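Local structure of uncharacterized protein (Escherichia coli O157:H7, 5KOL) at residues 22-27 and 167-172; 77-82 and 92-97. The protein belongs to the CinA (PncC) family but apparently lacks nicotinamide-nucleotide amidohydrolase activity, and its own role is unknown. One frame throughout, in Å; residues are numbered along the deposited sequence.

Contact 1: residues 22-27 and 167-172; sequences TSALSQ and QLLQLL
Helix packing on one face of the central β-sheet joins helix 18-31, the first of the chain, to the end of helix 153-171, the last. The short segments run in roughly the same direction, crossing at 42° with their axes 10.3 Å apart at the closest. Leu-25 is the knob. Its CG stands anti to the backbone N (chi1 -174°), which carries the branch to the partner helix, and CD1 does nearly all the touching. That methyl lies 3.6 Å from Leu-168 CD2 and 3.9 Å from Leu-172 CD1, both chains crossing it at about a right angle. Leu-169 CD2 closes a third side, 4.1 Å from Leu-25 CD1. With Leu-165, one turn earlier, these leucines frame a hole spaced i, i+3, i+4, i+7. Leu-169 answers from the other helix: its tip spreads over the backbone, CD2 4.0 Å from Leu-25 CA, while CD1 meets Ala-24 CB at 4.0 Å and the side chain also reaches Leu-21. Purely apolar between the segments, the seam gains a polar clasp at its end, where Arg-28 binds Leu-172 O. Leu-168 also rests on Ile-138 of strand 131-138, linking the seam to the sheet. A single knob-in-hole seam of this kind joins the first and last helices side by side in one helical layer of the α/β sandwich.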
loop_
_atom_site.group_PDB
_atom_site.type_symbol
_atom_site.label_atom_id
_atom_site.label_comp_id
_atom_site.label_asym_id
_atom_site.label_seq_id
_atom_site.Cartn_x
_atom_site.Cartn_y
_atom_site.Cartn_z
ATOM N N THR A 22 -3.835 7.902 14.763
ATOM C CA THR A 22 -3.110 6.635 14.821
ATOM C C THR A 22 -2.542 6.399 16.209
ATOM O O THR A 22 -2.337 5.247 16.604
ATOM C CB THR A 22 -1.987 6.597 13.774
ATOM O OG1 THR A 22 -1.071 7.671 13.998
ATOM C CG2 THR A 22 -2.548 6.716 12.338
ATOM N N SER A 23 -2.280 7.478 16.959
ATOM C CA SER A 23 -1.921 7.339 18.364
ATOM C C SER A 23 -3.030 6.654 19.147
ATOM O O SER A 23 -2.793 5.681 19.880
ATOM C CB SER A 23 -1.626 8.721 18.944
ATOM O OG SER A 23 -0.341 9.133 18.521
ATOM N N ALA A 24 -4.257 7.160 19.020
ATOM C CA ALA A 24 -5.365 6.553 19.752
ATOM C C ALA A 24 -5.632 5.138 19.248
ATOM O O ALA A 24 -5.796 4.201 20.040
ATOM C CB ALA A 24 -6.612 7.425 19.619
ATOM N N LEU A 25 -5.636 4.964 17.926
ATOM C CA LEU A 25 -5.994 3.675 17.344
ATOM C C LEU A 25 -4.954 2.604 17.659
ATOM O O LEU A 25 -5.308 1.452 17.956
ATOM C CB LEU A 25 -6.170 3.832 15.837
ATOM C CG LEU A 25 -6.683 2.604 15.076
ATOM C CD1 LEU A 25 -8.107 2.243 15.521
ATOM C CD2 LEU A 25 -6.613 2.832 13.555
ATOM N N SER A 26 -3.664 2.947 17.585
ATOM C CA SER A 26 -2.647 1.936 17.837
ATOM C C SER A 26 -2.752 1.405 19.260
ATOM O O SER A 26 -2.780 0.192 19.483
ATOM C CB SER A 26 -1.249 2.487 17.551
ATOM O OG SER A 26 -0.891 3.511 18.457
ATOM N N GLN A 27 -2.875 2.297 20.240
ATOM C CA GLN A 27 -2.883 1.814 21.614
ATOM C C GLN A 27 -4.174 1.083 21.945
ATOM O O GLN A 27 -4.166 0.152 22.758
ATOM C CB GLN A 27 -2.625 3.000 22.533
ATOM C CG GLN A 27 -1.137 3.228 22.543
ATOM C CD GLN A 27 -0.796 4.572 23.055
ATOM O OE1 GLN A 27 -1.656 5.369 23.389
ATOM N NE2 GLN A 27 0.485 4.834 23.145
ATOM N N GLN A 167 -13.419 7.172 12.005
ATOM C CA GLN A 167 -14.658 6.411 12.133
ATOM C C GLN A 167 -14.408 5.031 12.732
ATOM O O GLN A 167 -15.292 4.483 13.391
ATOM C CB GLN A 167 -15.376 6.283 10.781
ATOM C CG GLN A 167 -16.778 5.625 10.896
ATOM C CD GLN A 167 -17.827 6.546 11.517
ATOM O OE1 GLN A 167 -17.879 7.754 11.224
ATOM N NE2 GLN A 167 -18.664 5.986 12.382
ATOM N N LEU A 168 -13.234 4.434 12.511
ATOM C CA LEU A 168 -12.956 3.190 13.217
ATOM C C LEU A 168 -12.920 3.429 14.724
ATOM O O LEU A 168 -13.430 2.621 15.504
ATOM C CB LEU A 168 -11.660 2.561 12.709
ATOM C CG LEU A 168 -11.296 1.279 13.467
ATOM C CD1 LEU A 168 -12.425 0.225 13.366
ATOM C CD2 LEU A 168 -10.019 0.703 12.898
ATOM N N LEU A 169 -12.343 4.557 15.145
ATOM C CA LEU A 169 -12.361 4.931 16.551
ATOM C C LEU A 169 -13.792 5.003 17.078
ATOM O O LEU A 169 -14.091 4.482 18.156
ATOM C CB LEU A 169 -11.642 6.272 16.718
ATOM C CG LEU A 169 -10.113 6.114 16.639
ATOM C CD1 LEU A 169 -9.389 7.455 16.693
ATOM C CD2 LEU A 169 -9.663 5.254 17.816
ATOM N N GLN A 170 -14.688 5.650 16.322
ATOM C CA GLN A 170 -16.087 5.740 16.734
ATOM C C GLN A 170 -16.693 4.353 16.889
ATOM O O GLN A 170 -17.371 4.063 17.877
ATOM C CB GLN A 170 -16.891 6.553 15.715
ATOM C CG GLN A 170 -18.414 6.517 15.939
ATOM C CD GLN A 170 -18.837 7.171 17.250
ATOM O OE1 GLN A 170 -19.761 6.712 17.942
ATOM N NE2 GLN A 170 -18.159 8.246 17.596
ATOM N N LEU A 171 -16.447 3.476 15.914
ATOM C CA LEU A 171 -17.041 2.148 15.958
ATOM C C LEU A 171 -16.438 1.281 17.060
ATOM O O LEU A 171 -17.047 0.278 17.441
ATOM C CB LEU A 171 -16.884 1.474 14.588
ATOM C CG LEU A 171 -17.626 2.159 13.435
ATOM C CD1 LEU A 171 -17.344 1.483 12.088
ATOM C CD2 LEU A 171 -19.128 2.202 13.702
ATOM N N LEU A 172 -15.267 1.642 17.582
ATOM C CA LEU A 172 -14.632 0.880 18.653
ATOM C C LEU A 172 -15.079 1.316 20.043
ATOM O O LEU A 172 -14.653 0.713 21.035
ATOM C CB LEU A 172 -13.107 0.992 18.548
ATOM C CG LEU A 172 -12.453 0.156 17.452
ATOM C CD1 LEU A 172 -10.952 0.428 17.399
ATOM C CD2 LEU A 172 -12.739 -1.331 17.681
#

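Contact 2: residues 77-82 and 92-97; sequences LSVSQQ and EKVAAE
At least two partners grip Glu-97 O: Thr-100 OG1, one turn further along its helix, and a water whose oxygen lies 2.9 Å away. The same water gives its other proton to Leu-77 O at 2.8 Å, so two backbone carbonyls that face each other without a donor between them are tied through one molecule. The direct bond comes from the side chain of Glu-97. Its CG is anti to the carbonyl carbon and the chain is extended beyond it (chi2 -180°), so the carboxylate reaches out from helix 92-106 to the loop before helix 81-87. There Ser-80 N donates to Glu-97 OE2 over 3.2 Å, nearly straight at 164°, but meeting the oxygen from above the carboxylate plane, 41° out of it. Glu-97 OE1 is bonded to Ser-83 OG, which also bonds Ser-80 O, and with each oxygen held by a separate partner the rotation of the group is fixed. Below this polar layer Val-79 crosses the glutamate at about a right angle, CG2 4.0 Å from Glu-97 CB, while Val-79 CG1 meets Val-94 CG1 at 4.1 Å; Leu-84 touches both valines from helix 81-87. Ser-80 is the N-cap of that helix, and its OG caps a backbone N in the first turn. The Glu-97 carboxylate thus joins helix 92-106 to the N-terminal turn of helix 81-87, where the Ser-80 N-H and the helix end would probably favour its ionised form.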
loop_
_atom_site.group_PDB
_atom_site.type_symbol
_atom_site.label_atom_id
_atom_site.label_comp_id
_atom_site.label_asym_id
_atom_site.label_seq_id
_atom_site.Cartn_x
_atom_site.Cartn_y
_atom_site.Cartn_z
ATOM N N LEU A 77 -8.602 -9.361 -3.453
ATOM C CA LEU A 77 -9.563 -9.222 -2.362
ATOM C C LEU A 77 -10.841 -10.010 -2.606
ATOM O O LEU A 77 -11.806 -9.857 -1.853
ATOM C CB LEU A 77 -9.895 -7.751 -2.129
ATOM C CG LEU A 77 -8.637 -6.942 -1.795
ATOM C CD1 LEU A 77 -8.955 -5.461 -1.800
ATOM C CD2 LEU A 77 -8.055 -7.376 -0.453
ATOM N N SER A 78 -10.876 -10.834 -3.650
ATOM C CA SER A 78 -12.027 -11.694 -3.923
ATOM C C SER A 78 -13.321 -10.889 -4.029
ATOM O O SER A 78 -14.392 -11.376 -3.667
ATOM C CB SER A 78 -12.164 -12.793 -2.863
ATOM O OG SER A 78 -13.169 -13.741 -3.207
ATOM N N VAL A 79 -13.225 -9.643 -4.499
ATOM C CA VAL A 79 -14.416 -8.895 -4.893
ATOM C C VAL A 79 -15.016 -9.573 -6.120
ATOM O O VAL A 79 -14.308 -9.864 -7.095
ATOM C CB VAL A 79 -14.065 -7.433 -5.202
ATOM C CG1 VAL A 79 -15.289 -6.706 -5.754
ATOM C CG2 VAL A 79 -13.495 -6.713 -3.950
ATOM N N SER A 80 -16.318 -9.847 -6.083
ATOM C CA SER A 80 -16.926 -10.613 -7.164
ATOM C C SER A 80 -17.143 -9.734 -8.391
ATOM O O SER A 80 -17.516 -8.563 -8.283
ATOM C CB SER A 80 -18.256 -11.232 -6.723
ATOM O OG SER A 80 -19.311 -10.294 -6.815
ATOM N N GLN A 81 -16.890 -10.321 -9.562
ATOM C CA GLN A 81 -17.166 -9.662 -10.833
ATOM C C GLN A 81 -18.610 -9.187 -10.923
ATOM O O GLN A 81 -18.871 -8.092 -11.425
ATOM C CB GLN A 81 -16.856 -10.624 -11.989
ATOM C CG GLN A 81 -16.831 -9.985 -13.366
ATOM C CD GLN A 81 -16.718 -11.026 -14.478
ATOM O OE1 GLN A 81 -17.593 -11.860 -14.648
ATOM N NE2 GLN A 81 -15.620 -10.993 -15.207
ATOM N N GLN A 82 -19.565 -10.004 -10.466
ATOM C CA GLN A 82 -20.966 -9.586 -10.493
ATOM C C GLN A 82 -21.185 -8.296 -9.705
ATOM O O GLN A 82 -21.912 -7.401 -10.155
ATOM C CB GLN A 82 -21.859 -10.704 -9.959
ATOM C CG GLN A 82 -21.705 -12.006 -10.774
ATOM C CD GLN A 82 -20.841 -13.083 -10.094
ATOM O OE1 GLN A 82 -19.635 -12.895 -9.856
ATOM N NE2 GLN A 82 -21.446 -14.249 -9.847
ATOM N N GLU A 92 -21.159 0.768 -2.026
ATOM C CA GLU A 92 -21.264 0.165 -0.703
ATOM C C GLU A 92 -20.901 -1.317 -0.733
ATOM O O GLU A 92 -20.193 -1.813 0.150
ATOM C CB GLU A 92 -22.678 0.372 -0.154
ATOM C CG GLU A 92 -22.927 -0.329 1.159
ATOM C CD GLU A 92 -24.313 -0.063 1.717
ATOM O OE1 GLU A 92 -24.581 -0.506 2.855
ATOM O OE2 GLU A 92 -25.123 0.585 1.025
ATOM N N LYS A 93 -21.365 -2.038 -1.752
ATOM C CA LYS A 93 -21.120 -3.474 -1.805
ATOM C C LYS A 93 -19.639 -3.783 -1.986
ATOM O O LYS A 93 -19.088 -4.647 -1.294
ATOM C CB LYS A 93 -21.961 -4.097 -2.925
ATOM C CG LYS A 93 -21.718 -5.582 -3.164
ATOM C CD LYS A 93 -22.129 -6.454 -1.991
ATOM C CE LYS A 93 -22.182 -7.929 -2.403
ATOM N NZ LYS A 93 -22.494 -8.862 -1.277
ATOM N N VAL A 94 -18.963 -3.078 -2.900
ATOM C CA VAL A 94 -17.566 -3.401 -3.173
ATOM C C VAL A 94 -16.685 -3.037 -1.973
ATOM O O VAL A 94 -15.760 -3.777 -1.597
ATOM C CB VAL A 94 -17.117 -2.697 -4.469
ATOM C CG1 VAL A 94 -15.601 -2.772 -4.635
ATOM C CG2 VAL A 94 -17.829 -3.333 -5.675
ATOM N N ALA A 95 -16.975 -1.914 -1.332
ATOM C CA ALA A 95 -16.236 -1.553 -0.123
ATOM C C ALA A 95 -16.336 -2.663 0.926
ATOM O O ALA A 95 -15.327 -3.089 1.502
ATOM C CB ALA A 95 -16.786 -0.225 0.427
ATOM N N ALA A 96 -17.559 -3.151 1.178
ATOM C CA ALA A 96 -17.750 -4.236 2.134
ATOM C C ALA A 96 -16.934 -5.468 1.749
ATOM O O ALA A 96 -16.234 -6.052 2.589
ATOM C CB ALA A 96 -19.243 -4.573 2.250
ATOM N N GLU A 97 -16.997 -5.877 0.476
ATOM C CA GLU A 97 -16.188 -7.020 0.039
ATOM C C GLU A 97 -14.696 -6.758 0.171
ATOM O O GLU A 97 -13.930 -7.696 0.441
ATOM C CB GLU A 97 -16.504 -7.410 -1.405
ATOM C CG GLU A 97 -17.919 -7.858 -1.616
ATOM C CD GLU A 97 -18.159 -8.226 -3.054
ATOM O OE1 GLU A 97 -18.564 -7.309 -3.785
ATOM O OE2 GLU A 97 -17.963 -9.400 -3.432
HETATM O O HOH W 1 -14.089 -10.482 -0.283
#

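From the N terminus the chain lays down helix 18-31, one side of contact 1, and then enters the sheet through strands 36-40 and 61-67. After helix 70-76 comes contact 2, a local closure in which 92-97 returns to 77-82 across only nine intervening residues, most of them in helix 81-87. Strands 110-116, 131-138 and 141-148 follow before helix 153-171 brings the chain back to its beginning and closes contact 1 over 139 residues. Contact 2 is therefore nested inside contact 1. The two lie on opposite sides of the chain's centre, 24 Å between their centres, and strand 131-138 is touched by residues of both: Leu-171 on Trp-136, Ala-95 on Trp-133.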